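PDB 6J9R: brain tumor protein from Drosophila melanogaster American nodavirus, which probably acts as a translational repressor of the TRIM family, its coiled-coil domain pairing two copies of the chain into a dimer. Local coordinates for residues N82-R87 against L127-Q132; R89-K94 against K121-Q126. One frame throughout, in Å; residues are numbered along the deposited sequence.

Overall arrangement
From the N terminus the chain runs through helix 7-23, then along the very long helix 30-104, turns, and comes back on the short helix 110-128. Both contacts join the last two helices. Contact 2 (89-94 with 121-126) closes a loop of 26 residues around the turn. Contact 1 (82-87 with 127-132) closes a wider one of 39 residues that encloses the first, so the two nest, as successive rungs of a helical hairpin, and do not cross. Their centres lie 9 Å apart, and they are bridged by a probable hydrogen bond from Trp-84 NE1 to Gln-126 O, 2.9 Å. Both also touch the second subunit.

Contact 1 (N82-R87 against L127-Q132); sequences NSWQQR and LQTGIQ
The indole of Trp-84 presents its pyrrole edge to the chain end, with Thr-129 OG1 near the ring plane, 3.4 Å from Trp-84 NE1 and 3.5 Å from CD1. Gly-130 CA approaches obliquely, 3.7 Å from Trp-84 NE1 and 3.8 Å from CZ2, so backbone rather than side chain covers this part of the ring. The indole reaches across because Trp-84 CG stands anti to the backbone N (chi1 -174°). The partner of its N-H is the carbonyl oxygen of Gln-126; Thr-129 OG1 makes weak hydrogen bonds to that same oxygen and to Gln-125 O. Around Gly-130 the main chain forms a type I beta turn from Gln-128 to Ile-131, closed by Ile-131 N to Gln-128 O at 3.0 Å. Only 120 Å² is buried in total, mostly by the tryptophan, which marks a small surface contact. It joins helix 30-104 to the C-terminal part of helix 110-128 and the turn that follows, while Ala-27 of the second subunit also packs on Trp-84, placing the indole where the returning helix meets the dimer partner.

Contact 2 (R89-K94 against K121-Q126); sequences RDLIDK and KSLEQQ
Apolar packing carries this contact, and Leu-91 is its centre, contributing 94 Å² of the 176 Å² buried. Leu-91 CB lies 3.7 Å from Leu-123 CD1, the two side chains sliding past each other in opposite directions. Although the first bond of the Leu-123 side chain does not aim at helix 30-104, CD1 swings in close; its chi2 of -1° is nearly eclipsed, an unusual value. The two methyls of Leu-91 spread over the rest: CD2 mainly toward Ser-122 CB, 3.9 Å, and CD1 toward Gln-126 CB, 3.7 Å.

Mixed contacts add to the surroundings of that methyl. Leu-91 CD1 also lies 3.8 Å from the backbone oxygen of Ser-122, and the methylenes of Gln-126 pass it obliquely, the glutamine chain bending at chi2 (70°).

Hydrogen bonding does not cross between these two segments. The Gln-126 amide instead uses the preceding turn of helix 30-104: NE2 bonds Ser-88 OG, and OE1 receives a weak bond from Arg-87 NE. Ile-23 of the second subunit packs on Gln-126, and Lys-19 of that subunit on Leu-123.

The axes of segments 89-94 and 121-126 come within 10.5 Å and run at 147°, a splayed antiparallel pairing. Its chemistry implies cohesion mainly through Leu-91 set among Leu-123 and the aliphatic parts of Ser-122 and Gln-126, with polar anchoring beside it by a buried glutamine held at its amide by Ser-88 and, weakly, Arg-87.

Contact 1 (N82-R87 against L127-Q132)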
loop_
_atom_site.group_PDB
_atom_site.type_symbol
_atom_site.label_atom_id
_atom_site.label_comp_id
_atom_site.label_asym_id
_atom_site.label_seq_id
_atom_site.Cartn_x
_atom_site.Cartn_y
_atom_site.Cartn_z
ATOM N N ASN B 82 36.362 -3.333 9.174
ATOM C CA ASN B 82 37.240 -3.020 10.289
ATOM C C ASN B 82 38.031 -4.260 10.628
ATOM O O ASN B 82 39.205 -4.198 10.986
ATOM C CB ASN B 82 36.451 -2.567 11.513
ATOM C CG ASN B 82 37.337 -2.403 12.765
ATOM O OD1 ASN B 82 37.613 -3.372 13.493
ATOM N ND2 ASN B 82 37.770 -1.171 13.022
ATOM N N SER B 83 37.376 -5.400 10.507
ATOM C CA SER B 83 38.003 -6.633 10.879
ATOM C C SER B 83 39.087 -6.992 9.857
ATOM O O SER B 83 40.172 -7.453 10.229
ATOM C CB SER B 83 36.945 -7.730 10.996
ATOM O OG SER B 83 37.461 -8.868 11.654
ATOM N N TRP B 84 38.812 -6.728 8.578
ATOM C CA TRP B 84 39.770 -7.018 7.515
ATOM C C TRP B 84 41.003 -6.119 7.615
ATOM O O TRP B 84 42.138 -6.603 7.521
ATOM C CB TRP B 84 39.121 -6.865 6.142
ATOM C CG TRP B 84 40.026 -7.303 5.011
ATOM C CD1 TRP B 84 40.070 -8.542 4.424
ATOM C CD2 TRP B 84 41.022 -6.504 4.340
ATOM N NE1 TRP B 84 41.031 -8.559 3.432
ATOM C CE2 TRP B 84 41.633 -7.327 3.362
ATOM C CE3 TRP B 84 41.464 -5.179 4.478
ATOM C CZ2 TRP B 84 42.662 -6.870 2.525
ATOM C CZ3 TRP B 84 42.485 -4.717 3.633
ATOM C CH2 TRP B 84 43.072 -5.563 2.672
ATOM N N GLN B 85 40.777 -4.825 7.850
ATOM C CA GLN B 85 41.861 -3.860 7.978
ATOM C C GLN B 85 42.814 -4.205 9.101
ATOM O O GLN B 85 44.028 -4.157 8.924
ATOM C CB GLN B 85 41.317 -2.452 8.240
ATOM C CG GLN B 85 40.651 -1.825 7.040
ATOM C CD GLN B 85 41.642 -1.435 5.961
ATOM O OE1 GLN B 85 42.842 -1.351 6.211
ATOM N NE2 GLN B 85 41.137 -1.187 4.751
ATOM N N GLN B 86 42.249 -4.546 10.253
ATOM C CA GLN B 86 43.038 -4.801 11.449
ATOM C C GLN B 86 43.820 -6.116 11.312
ATOM O O GLN B 86 44.973 -6.200 11.720
ATOM C CB GLN B 86 42.130 -4.805 12.686
ATOM C CG GLN B 86 42.883 -4.958 13.997
ATOM C CD GLN B 86 44.030 -3.954 14.164
ATOM O OE1 GLN B 86 45.216 -4.334 14.258
ATOM N NE2 GLN B 86 43.682 -2.674 14.223
ATOM N N ARG B 87 43.194 -7.130 10.723
ATOM C CA ARG B 87 43.878 -8.386 10.452
ATOM C C ARG B 87 45.000 -8.146 9.442
ATOM O O ARG B 87 46.083 -8.712 9.574
ATOM C CB ARG B 87 42.888 -9.434 9.938
ATOM C CG ARG B 87 43.509 -10.673 9.300
ATOM C CD ARG B 87 42.625 -11.913 9.435
ATOM N NE ARG B 87 43.166 -13.060 8.701
ATOM C CZ ARG B 87 44.077 -13.924 9.154
ATOM N NH1 ARG B 87 44.580 -13.817 10.381
ATOM N NH2 ARG B 87 44.480 -14.913 8.364
ATOM N N LEU B 127 44.464 -11.251 0.838
ATOM C CA LEU B 127 44.445 -10.532 -0.420
ATOM C C LEU B 127 43.244 -10.961 -1.261
ATOM O O LEU B 127 42.597 -10.120 -1.875
ATOM C CB LEU B 127 45.757 -10.760 -1.183
ATOM C CG LEU B 127 46.049 -9.911 -2.425
ATOM N N GLN B 128 42.912 -12.251 -1.247
ATOM C CA GLN B 128 41.793 -12.740 -2.050
ATOM C C GLN B 128 40.454 -12.211 -1.549
ATOM O O GLN B 128 39.663 -11.703 -2.341
ATOM C CB GLN B 128 41.774 -14.272 -2.083
ATOM C CG GLN B 128 42.552 -14.885 -3.262
ATOM C CD GLN B 128 42.734 -16.397 -3.143
ATOM N N THR B 129 40.205 -12.290 -0.243
ATOM C CA THR B 129 38.990 -11.686 0.299
ATOM C C THR B 129 39.065 -10.167 0.300
ATOM O O THR B 129 38.085 -9.511 0.613
ATOM C CB THR B 129 38.703 -12.135 1.746
ATOM O OG1 THR B 129 39.680 -11.561 2.620
ATOM C CG2 THR B 129 38.760 -13.633 1.863
ATOM N N GLY B 130 40.216 -9.598 -0.048
ATOM C CA GLY B 130 40.305 -8.156 -0.192
ATOM C C GLY B 130 39.863 -7.738 -1.587
ATOM O O GLY B 130 39.708 -6.555 -1.885
ATOM N N ILE B 131 39.621 -8.725 -2.440
ATOM C CA ILE B 131 39.044 -8.464 -3.745
ATOM C C ILE B 131 37.529 -8.326 -3.606
ATOM O O ILE B 131 36.797 -9.316 -3.731
ATOM C CB ILE B 131 39.394 -9.572 -4.749
ATOM N N GLN B 132 37.077 -7.099 -3.343
ATOM C CA GLN B 132 35.654 -6.782 -3.136
ATOM C C GLN B 132 35.043 -7.620 -2.011
ATOM O O GLN B 132 34.983 -7.180 -0.860
ATOM C CB GLN B 132 34.857 -6.977 -4.434
#

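Contact 2 (R89-K94 against K121-Q126)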
loop_
_atom_site.group_PDB
_atom_site.type_symbol
_atom_site.label_atom_id
_atom_site.label_comp_id
_atom_site.label_asym_id
_atom_site.label_seq_id
_atom_site.Cartn_x
_atom_site.Cartn_y
_atom_site.Cartn_z
ATOM N N ARG B 89 46.705 -5.257 9.078
ATOM C CA ARG B 89 47.799 -4.585 9.780
ATOM C C ARG B 89 48.653 -5.596 10.543
ATOM O O ARG B 89 49.876 -5.498 10.576
ATOM C CB ARG B 89 47.278 -3.527 10.749
ATOM C CG ARG B 89 46.475 -2.425 10.095
ATOM C CD ARG B 89 46.344 -1.230 11.026
ATOM N NE ARG B 89 45.693 -0.085 10.385
ATOM N N ASP B 90 48.002 -6.580 11.141
ATOM C CA ASP B 90 48.713 -7.579 11.919
ATOM C C ASP B 90 49.453 -8.592 11.042
ATOM O O ASP B 90 50.510 -9.054 11.421
ATOM C CB ASP B 90 47.741 -8.231 12.910
ATOM C CG ASP B 90 47.384 -7.264 14.066
ATOM O OD1 ASP B 90 48.316 -6.625 14.624
ATOM O OD2 ASP B 90 46.186 -7.085 14.381
ATOM N N LEU B 91 48.905 -8.929 9.877
ATOM C CA LEU B 91 49.588 -9.819 8.937
ATOM C C LEU B 91 50.786 -9.146 8.277
ATOM O O LEU B 91 51.830 -9.766 8.062
ATOM C CB LEU B 91 48.626 -10.309 7.858
ATOM C CG LEU B 91 47.689 -11.457 8.230
ATOM C CD1 LEU B 91 46.746 -11.826 7.053
ATOM C CD2 LEU B 91 48.514 -12.660 8.676
ATOM N N ILE B 92 50.621 -7.880 7.925
ATOM C CA ILE B 92 51.717 -7.118 7.344
ATOM C C ILE B 92 52.854 -7.034 8.343
ATOM O O ILE B 92 53.991 -7.291 8.003
ATOM C CB ILE B 92 51.269 -5.710 6.962
ATOM C CG1 ILE B 92 50.297 -5.753 5.777
ATOM C CG2 ILE B 92 52.460 -4.828 6.669
ATOM C CD1 ILE B 92 49.489 -4.474 5.643
ATOM N N ASP B 93 52.511 -6.747 9.600
ATOM C CA ASP B 93 53.492 -6.633 10.661
ATOM C C ASP B 93 54.232 -7.940 10.865
ATOM O O ASP B 93 55.465 -7.960 10.932
ATOM C CB ASP B 93 52.806 -6.212 11.969
ATOM C CG ASP B 93 53.772 -6.121 13.128
ATOM O OD1 ASP B 93 54.524 -5.122 13.191
ATOM O OD2 ASP B 93 53.787 -7.049 13.969
ATOM N N LYS B 94 53.470 -9.026 10.924
ATOM C CA LYS B 94 54.012 -10.346 11.180
ATOM C C LYS B 94 54.750 -10.852 9.934
ATOM O O LYS B 94 55.852 -11.427 10.018
ATOM C CB LYS B 94 52.876 -11.297 11.595
ATOM C CG LYS B 94 53.271 -12.405 12.553
ATOM N N LYS B 121 50.379 -18.242 3.124
ATOM C CA LYS B 121 49.026 -18.691 2.865
ATOM C C LYS B 121 48.012 -17.676 3.402
ATOM O O LYS B 121 47.052 -17.356 2.718
ATOM C CB LYS B 121 48.777 -20.078 3.475
ATOM N N SER B 122 48.218 -17.186 4.624
ATOM C CA SER B 122 47.316 -16.199 5.197
ATOM C C SER B 122 47.289 -14.909 4.384
ATOM O O SER B 122 46.224 -14.322 4.183
ATOM C CB SER B 122 47.713 -15.881 6.624
ATOM O OG SER B 122 47.258 -16.901 7.475
ATOM N N LEU B 123 48.452 -14.480 3.900
ATOM C CA LEU B 123 48.505 -13.305 3.057
ATOM C C LEU B 123 47.714 -13.511 1.772
ATOM O O LEU B 123 47.025 -12.602 1.319
ATOM C CB LEU B 123 49.950 -12.934 2.702
ATOM C CG LEU B 123 50.950 -12.296 3.683
ATOM C CD1 LEU B 123 50.363 -12.039 5.060
ATOM C CD2 LEU B 123 52.262 -13.052 3.765
ATOM N N GLU B 124 47.766 -14.716 1.220
ATOM C CA GLU B 124 47.051 -15.014 -0.011
ATOM C C GLU B 124 45.549 -14.924 0.240
ATOM O O GLU B 124 44.801 -14.371 -0.563
ATOM C CB GLU B 124 47.441 -16.397 -0.533
ATOM C CG GLU B 124 46.909 -16.738 -1.919
ATOM C CD GLU B 124 47.279 -18.165 -2.361
ATOM N N GLN B 125 45.120 -15.465 1.370
ATOM C CA GLN B 125 43.724 -15.424 1.747
ATOM C C GLN B 125 43.247 -13.991 2.014
ATOM O O GLN B 125 42.175 -13.598 1.570
ATOM C CB GLN B 125 43.498 -16.298 2.986
ATOM N N GLN B 126 44.050 -13.212 2.736
ATOM C CA GLN B 126 43.678 -11.841 3.053
ATOM C C GLN B 126 43.556 -11.010 1.777
ATOM O O GLN B 126 42.652 -10.190 1.635
ATOM C CB GLN B 126 44.696 -11.209 3.991
ATOM C CG GLN B 126 44.222 -9.939 4.677
ATOM C CD GLN B 126 43.151 -10.198 5.706
ATOM O OE1 GLN B 126 42.796 -11.342 5.969
ATOM N NE2 GLN B 126 42.635 -9.137 6.311
#